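Local coordinates for protein Polyphosphate:AMP phosphotransferase (PDB 3CZP) that uses inorganic polyphosphate as phosphate donor to convert AMP to ADP, and GMP to GDP less efficiently, with magnesium as cofactor, at residues E73-L78 against W94-P99; E86-W91 against R349-I354. All coordinates share one frame; numbering follows the deposited sequence.

Contact 1: E73-L78 against W94-P99; sequences EVQSFL and WRRLPP. With ACT (acetate ion), chain F.
Strand 72-76, at one edge of the five-stranded parallel sheet of the N-terminal PPK2 domain, with its P-loop NTPase-type 2-3-1-4-5 strand order, is met by the end of helix 91-96 and the chain leaving it. E73 and Q75 of the strand, with F77 in the loop after it, carry one half, and R96 most of the other. A bend at R96 chi2 (-51°) brings CB and CG obliquely against the F77 ring, with R96 CG 3.5 Å from F77 CE2. Q75, also bent at chi2, crosses R96 at about a right angle, with NE2 3.8 Å from R96 CB; its amide plane is within 5° of the guanidinium plane. Past this apolar stem, R96 NH1 and NH2 each donate to one oxygen O of an acetate ion, both at 3.1 Å and 148°, a forked grip at the guanidinium edge; the acetate probably derives from the crystallisation liquor. Water 1 joins the R96 carbonyl to the strand's side chains: it donates to R96 O at 2.7 Å, accepts from Q75 NE2 and donates weakly to E73 OE1. The bent E73 chain brings OE1 to 3.6 Å from P98 CB, while OE2 forms a salt bridge with R102. Strand 103-107 pairs with E73 and Q75 through backbone hydrogen bonds, F77 meets F93 and F106 edge-to-face, and L97 packs on L142 of helix 125-144.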
loop_
_atom_site.group_PDB
_atom_site.type_symbol
_atom_site.label_atom_id
_atom_site.label_comp_id
_atom_site.label_asym_id
_atom_site.label_seq_id
_atom_site.Cartn_x
_atom_site.Cartn_y
_atom_site.Cartn_z
ATOM N N GLU A 73 2.921 -13.518 -8.251
ATOM C CA GLU A 73 1.753 -13.328 -7.390
ATOM C C GLU A 73 0.568 -13.800 -8.193
ATOM O O GLU A 73 0.472 -13.483 -9.360
ATOM C CB GLU A 73 1.532 -11.861 -7.029
ATOM C CG GLU A 73 2.761 -11.115 -6.480
ATOM C CD GLU A 73 3.353 -10.142 -7.518
ATOM O OE1 GLU A 73 2.911 -8.944 -7.489
ATOM O OE2 GLU A 73 4.216 -10.598 -8.355
ATOM N N VAL A 74 -0.294 -14.594 -7.561
ATOM C CA VAL A 74 -1.529 -15.108 -8.157
ATOM C C VAL A 74 -2.712 -14.523 -7.393
ATOM O O VAL A 74 -2.850 -14.713 -6.159
ATOM C CB VAL A 74 -1.574 -16.635 -8.167
ATOM C CG1 VAL A 74 -2.761 -17.120 -8.894
ATOM C CG2 VAL A 74 -0.342 -17.147 -8.858
ATOM N N GLN A 75 -3.516 -13.734 -8.100
ATOM C CA GLN A 75 -4.669 -13.040 -7.517
ATOM C C GLN A 75 -5.987 -13.561 -8.076
ATOM O O GLN A 75 -6.034 -14.025 -9.197
ATOM C CB GLN A 75 -4.649 -11.563 -7.901
ATOM C CG GLN A 75 -3.343 -10.820 -7.748
ATOM C CD GLN A 75 -3.041 -10.453 -6.350
ATOM O OE1 GLN A 75 -3.891 -10.563 -5.467
ATOM N NE2 GLN A 75 -1.822 -9.976 -6.122
ATOM N N SER A 76 -7.038 -13.482 -7.259
ATOM C CA SER A 76 -8.397 -13.436 -7.786
ATOM C C SER A 76 -9.169 -12.253 -7.205
ATOM O O SER A 76 -8.846 -11.769 -6.116
ATOM C CB SER A 76 -9.131 -14.740 -7.568
ATOM O OG SER A 76 -10.446 -14.603 -8.106
ATOM N N PHE A 77 -10.148 -11.753 -7.976
ATOM C CA PHE A 77 -10.782 -10.454 -7.695
ATOM C C PHE A 77 -12.302 -10.481 -7.518
ATOM O O PHE A 77 -12.965 -9.389 -7.504
ATOM C CB PHE A 77 -10.451 -9.443 -8.794
ATOM C CG PHE A 77 -8.993 -9.079 -8.903
ATOM C CD1 PHE A 77 -8.172 -9.735 -9.802
ATOM C CD2 PHE A 77 -8.484 -8.013 -8.190
ATOM C CE1 PHE A 77 -6.888 -9.396 -9.962
ATOM C CE2 PHE A 77 -7.127 -7.655 -8.331
ATOM C CZ PHE A 77 -6.328 -8.343 -9.214
ATOM N N LEU A 78 -12.868 -11.664 -7.324
ATOM C CA LEU A 78 -14.326 -11.750 -7.181
ATOM C C LEU A 78 -14.824 -11.917 -5.705
ATOM O O LEU A 78 -15.855 -12.555 -5.460
ATOM C CB LEU A 78 -14.892 -12.897 -8.064
ATOM C CG LEU A 78 -14.350 -13.098 -9.502
ATOM C CD1 LEU A 78 -14.998 -14.339 -10.178
ATOM C CD2 LEU A 78 -14.480 -11.813 -10.402
ATOM N N TRP A 94 -5.645 -1.975 -10.118
ATOM C CA TRP A 94 -4.405 -1.129 -10.014
ATOM C C TRP A 94 -3.603 -1.474 -8.764
ATOM O O TRP A 94 -2.359 -1.561 -8.788
ATOM C CB TRP A 94 -4.762 0.377 -9.957
ATOM C CG TRP A 94 -5.185 1.012 -11.284
ATOM C CD1 TRP A 94 -6.446 1.164 -11.747
ATOM C CD2 TRP A 94 -4.318 1.534 -12.293
ATOM N NE1 TRP A 94 -6.419 1.756 -13.003
ATOM C CE2 TRP A 94 -5.119 1.969 -13.363
ATOM C CE3 TRP A 94 -2.944 1.627 -12.412
ATOM C CZ2 TRP A 94 -4.585 2.569 -14.518
ATOM C CZ3 TRP A 94 -2.417 2.233 -13.576
ATOM C CH2 TRP A 94 -3.244 2.686 -14.594
ATOM N N ARG A 95 -4.319 -1.729 -7.673
ATOM C CA ARG A 95 -3.735 -2.040 -6.403
ATOM C C ARG A 95 -2.852 -3.294 -6.468
ATOM O O ARG A 95 -1.832 -3.395 -5.730
ATOM C CB ARG A 95 -4.818 -2.157 -5.306
ATOM C CG ARG A 95 -4.282 -2.706 -4.037
ATOM C CD ARG A 95 -4.887 -2.271 -2.781
ATOM N NE ARG A 95 -6.026 -3.070 -2.425
ATOM C CZ ARG A 95 -6.571 -3.080 -1.219
ATOM N NH1 ARG A 95 -6.056 -2.401 -0.209
ATOM N NH2 ARG A 95 -7.623 -3.827 -1.010
ATOM N N ARG A 96 -3.208 -4.251 -7.333
ATOM C CA ARG A 96 -2.470 -5.536 -7.419
ATOM C C ARG A 96 -1.578 -5.690 -8.619
ATOM O O ARG A 96 -1.024 -6.779 -8.843
ATOM C CB ARG A 96 -3.417 -6.749 -7.415
ATOM C CG ARG A 96 -4.398 -6.841 -6.273
ATOM C CD ARG A 96 -3.729 -6.691 -4.956
ATOM N NE ARG A 96 -4.754 -6.726 -3.896
ATOM C CZ ARG A 96 -4.553 -6.453 -2.588
ATOM N NH1 ARG A 96 -3.345 -6.083 -2.123
ATOM N NH2 ARG A 96 -5.579 -6.583 -1.720
ATOM N N LEU A 97 -1.319 -4.614 -9.351
ATOM C CA LEU A 97 -0.414 -4.746 -10.472
ATOM C C LEU A 97 0.969 -5.172 -9.955
ATOM O O LEU A 97 1.404 -4.678 -8.915
ATOM C CB LEU A 97 -0.395 -3.494 -11.325
ATOM C CG LEU A 97 -1.702 -3.101 -11.997
ATOM C CD1 LEU A 97 -1.470 -1.803 -12.732
ATOM C CD2 LEU A 97 -2.292 -4.138 -13.010
ATOM N N PRO A 98 1.672 -6.113 -10.674
ATOM C CA PRO A 98 3.000 -6.502 -10.207
ATOM C C PRO A 98 4.008 -5.484 -10.668
ATOM O O PRO A 98 3.865 -4.944 -11.734
ATOM C CB PRO A 98 3.261 -7.814 -10.937
ATOM C CG PRO A 98 2.382 -7.718 -12.163
ATOM C CD PRO A 98 1.324 -6.767 -11.948
ATOM N N PRO A 99 5.019 -5.200 -9.854
ATOM C CA PRO A 99 6.069 -4.266 -10.206
ATOM C C PRO A 99 6.984 -4.781 -11.337
ATOM O O PRO A 99 7.064 -5.990 -11.626
ATOM C CB PRO A 99 6.847 -4.105 -8.894
ATOM C CG PRO A 99 6.419 -5.275 -8.016
ATOM C CD PRO A 99 5.156 -5.812 -8.525
HETATM C C ACT F . -4.098 -5.279 1.876
HETATM O O ACT F . -3.992 -6.091 0.951
HETATM O OXT ACT F . -5.066 -5.492 2.619
HETATM C CH3 ACT F . -3.148 -4.143 2.071
HETATM O O HOH W 1 0.003 -9.224 -8.715
HETATM O O HOH W 2 1.571 -6.150 -6.437
#

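Contact 2: E86-W91 against R349-I354; sequences ERPPQW and RFWRHI
The W91 indole has R87 CD over the centre of one face, 3.2 Å above the plane, and W351 O in plane at its edge, 2.9 Å from W91 NE1. The W351 ring stacks with that of W94 and receives P88 CB at its edge, 4.0 Å from W351 CZ3, with water 5 also in its plane. The two tryptophan side chains of the contact run antiparallel alongside one another, with W91 CD1 3.8 Å from W351 CE3. W91 CG is anti to its backbone N (chi1 -176°), which brings the CD1-NE1 edge of the indole to W351. Q90 extends beyond CG and crosses W351 at about a right angle, its amide turned 53° from the ring and OE1 3.6 Å from W351 CZ2. Water 5 donates to Q90 OE1 and accepts from W351 NE1; Q90 OE1 also accepts from W94 NE1.

The contact joins the two fused PPK2 domains through a type I beta turn on each side, P88 to W91 and W351 to I354. P88 CD touches I354 CG2 at 3.9 Å, and both residues also pack on I404 of strand 404-412. The R87 chain runs extended from CG to NE, whose bond to I354 O is weak (3.4 Å, 145°). The one N-H of R87 NE is shared, since water 3 also accepts from it and in turn donates to I354 O at 2.8 Å; water 4 bridges R87 NH2 to the same carbonyl. R87 NH1 turns back to E83 O, whereas R352 reaches E341 and E340 of the second subunit.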
loop_
_atom_site.group_PDB
_atom_site.type_symbol
_atom_site.label_atom_id
_atom_site.label_comp_id
_atom_site.label_asym_id
_atom_site.label_seq_id
_atom_site.Cartn_x
_atom_site.Cartn_y
_atom_site.Cartn_z
ATOM N N GLU A 86 -15.783 0.358 -1.872
ATOM C CA GLU A 86 -15.996 1.808 -1.675
ATOM C C GLU A 86 -15.166 2.724 -2.613
ATOM O O GLU A 86 -15.159 3.956 -2.458
ATOM C CB GLU A 86 -15.663 2.174 -0.229
ATOM C CG GLU A 86 -16.614 1.561 0.803
ATOM C CD GLU A 86 -18.088 1.844 0.513
ATOM O OE1 GLU A 86 -18.388 2.928 -0.054
ATOM O OE2 GLU A 86 -18.950 0.973 0.842
ATOM N N ARG A 87 -14.519 2.114 -3.583
ATOM C CA ARG A 87 -13.741 2.833 -4.572
ATOM C C ARG A 87 -14.162 2.415 -6.010
ATOM O O ARG A 87 -14.799 1.390 -6.191
ATOM C CB ARG A 87 -12.266 2.557 -4.315
ATOM C CG ARG A 87 -11.736 3.305 -3.087
ATOM C CD ARG A 87 -10.309 2.997 -2.782
ATOM N NE ARG A 87 -9.813 3.746 -1.654
ATOM C CZ ARG A 87 -10.087 3.495 -0.379
ATOM N NH1 ARG A 87 -10.917 2.540 -0.040
ATOM N NH2 ARG A 87 -9.606 4.297 0.540
ATOM N N PRO A 88 -13.786 3.201 -7.038
ATOM C CA PRO A 88 -14.186 2.793 -8.381
ATOM C C PRO A 88 -13.674 1.397 -8.749
ATOM O O PRO A 88 -12.667 0.968 -8.186
ATOM C CB PRO A 88 -13.594 3.863 -9.268
ATOM C CG PRO A 88 -13.344 5.061 -8.311
ATOM C CD PRO A 88 -13.040 4.481 -7.029
ATOM N N PRO A 89 -14.474 0.634 -9.517
ATOM C CA PRO A 89 -14.162 -0.760 -9.827
ATOM C C PRO A 89 -12.746 -1.046 -10.290
ATOM O O PRO A 89 -12.263 -2.132 -10.016
ATOM C CB PRO A 89 -15.161 -1.134 -10.948
ATOM C CG PRO A 89 -16.008 0.042 -11.176
ATOM C CD PRO A 89 -15.829 0.969 -10.008
ATOM N N GLN A 90 -12.140 -0.123 -11.014
ATOM C CA GLN A 90 -10.796 -0.296 -11.562
ATOM C C GLN A 90 -9.656 -0.279 -10.480
ATOM O O GLN A 90 -8.599 -0.918 -10.656
ATOM C CB GLN A 90 -10.523 0.804 -12.611
ATOM C CG GLN A 90 -9.440 0.368 -13.643
ATOM C CD GLN A 90 -9.305 1.291 -14.835
ATOM O OE1 GLN A 90 -8.569 2.259 -14.759
ATOM N NE2 GLN A 90 -9.948 0.940 -15.982
ATOM N N TRP A 91 -9.902 0.415 -9.371
ATOM C CA TRP A 91 -8.922 0.607 -8.304
ATOM C C TRP A 91 -8.319 -0.704 -7.814
ATOM O O TRP A 91 -7.129 -0.802 -7.577
ATOM C CB TRP A 91 -9.605 1.360 -7.163
ATOM C CG TRP A 91 -8.702 1.721 -6.016
ATOM C CD1 TRP A 91 -7.906 2.848 -5.897
ATOM C CD2 TRP A 91 -8.550 0.990 -4.809
ATOM N NE1 TRP A 91 -7.247 2.816 -4.696
ATOM C CE2 TRP A 91 -7.633 1.695 -4.006
ATOM C CE3 TRP A 91 -9.162 -0.140 -4.291
ATOM C CZ2 TRP A 91 -7.284 1.260 -2.728
ATOM C CZ3 TRP A 91 -8.799 -0.589 -3.051
ATOM C CH2 TRP A 91 -7.876 0.100 -2.274
ATOM N N ARG A 349 0.359 5.683 -9.152
ATOM C CA ARG A 349 0.652 6.586 -8.049
ATOM C C ARG A 349 -0.556 7.441 -7.689
ATOM O O ARG A 349 -0.714 7.820 -6.529
ATOM C CB ARG A 349 1.845 7.481 -8.392
ATOM C CG ARG A 349 1.696 8.238 -9.702
ATOM C CD ARG A 349 2.982 8.959 -10.072
ATOM N NE ARG A 349 3.879 8.110 -10.853
ATOM C CZ ARG A 349 4.906 8.564 -11.563
ATOM N NH1 ARG A 349 5.171 9.863 -11.594
ATOM N NH2 ARG A 349 5.669 7.720 -12.244
ATOM N N PHE A 350 -1.399 7.743 -8.672
ATOM C CA PHE A 350 -2.581 8.561 -8.403
ATOM C C PHE A 350 -3.755 7.752 -7.945
ATOM O O PHE A 350 -4.442 8.165 -7.031
ATOM C CB PHE A 350 -2.912 9.408 -9.633
ATOM C CG PHE A 350 -1.747 10.233 -10.014
ATOM C CD1 PHE A 350 -1.400 11.287 -9.220
ATOM C CD2 PHE A 350 -0.944 9.891 -11.101
ATOM C CE1 PHE A 350 -0.270 12.063 -9.516
ATOM C CE2 PHE A 350 0.199 10.672 -11.407
ATOM C CZ PHE A 350 0.543 11.692 -10.589
ATOM N N TRP A 351 -3.989 6.610 -8.581
ATOM C CA TRP A 351 -5.068 5.708 -8.168
ATOM C C TRP A 351 -5.006 5.344 -6.669
ATOM O O TRP A 351 -6.046 5.051 -6.029
ATOM C CB TRP A 351 -5.060 4.435 -9.055
ATOM C CG TRP A 351 -5.920 4.521 -10.274
ATOM C CD1 TRP A 351 -5.488 4.724 -11.559
ATOM C CD2 TRP A 351 -7.349 4.488 -10.332
ATOM N NE1 TRP A 351 -6.563 4.778 -12.413
ATOM C CE2 TRP A 351 -7.714 4.600 -11.688
ATOM C CE3 TRP A 351 -8.364 4.359 -9.368
ATOM C CZ2 TRP A 351 -9.056 4.601 -12.108
ATOM C CZ3 TRP A 351 -9.678 4.360 -9.792
ATOM C CH2 TRP A 351 -10.013 4.464 -11.143
ATOM N N ARG A 352 -3.794 5.214 -6.160
ATOM C CA ARG A 352 -3.533 4.764 -4.800
ATOM C C ARG A 352 -4.036 5.797 -3.828
ATOM O O ARG A 352 -4.270 5.496 -2.685
ATOM C CB ARG A 352 -2.026 4.465 -4.571
ATOM C CG ARG A 352 -1.221 5.707 -4.376
ATOM C CD ARG A 352 0.289 5.522 -4.335
ATOM N NE ARG A 352 0.783 4.721 -3.204
ATOM C CZ ARG A 352 2.082 4.628 -2.888
ATOM N NH1 ARG A 352 3.002 5.285 -3.591
ATOM N NH2 ARG A 352 2.490 3.855 -1.895
ATOM N N HIS A 353 -4.208 7.024 -4.293
ATOM C CA HIS A 353 -4.748 8.088 -3.485
ATOM C C HIS A 353 -6.193 8.445 -3.706
ATOM O O HIS A 353 -6.655 9.423 -3.122
ATOM C CB HIS A 353 -3.933 9.366 -3.719
ATOM C CG HIS A 353 -2.574 9.283 -3.150
ATOM N ND1 HIS A 353 -2.352 9.120 -1.808
ATOM C CD2 HIS A 353 -1.359 9.285 -3.747
ATOM C CE1 HIS A 353 -1.051 9.031 -1.593
ATOM N NE2 HIS A 353 -0.427 9.154 -2.753
ATOM N N ILE A 354 -6.925 7.684 -4.512
ATOM C CA ILE A 354 -8.318 8.055 -4.822
ATOM C C ILE A 354 -9.181 7.850 -3.610
ATOM O O ILE A 354 -9.051 6.853 -2.931
ATOM C CB ILE A 354 -8.820 7.248 -6.013
ATOM C CG1 ILE A 354 -8.164 7.799 -7.297
ATOM C CG2 ILE A 354 -10.347 7.155 -6.050
ATOM C CD1 ILE A 354 -8.622 9.179 -7.669
HETATM O O HOH W 3 -7.087 4.857 -2.664
HETATM O O HOH W 4 -8.356 7.294 0.111
HETATM O O HOH W 5 -7.387 4.674 -15.318
#

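The centres of contacts 1 and 2 lie about 14 Å apart, and their segments alternate along the chain: 73-78, 86-91, 94-99, then 349-354. Contact 1 is internal to the N-terminal PPK2 domain, whereas contact 2 spans 258 residues to reach the second domain. Helix 91-96 ties them together, since W91 at its start serves contact 2 and R96 near its end serves contact 1. The contacts also touch directly where the rings of W94 and W351 stack, with W94 NE1 3.1 Å from W351 NE1. One short helix thus connects the edge strand of the first sheet to the interface between the fused domains, of which the N-terminal one seems catalytically inactive and might mediate dimerization.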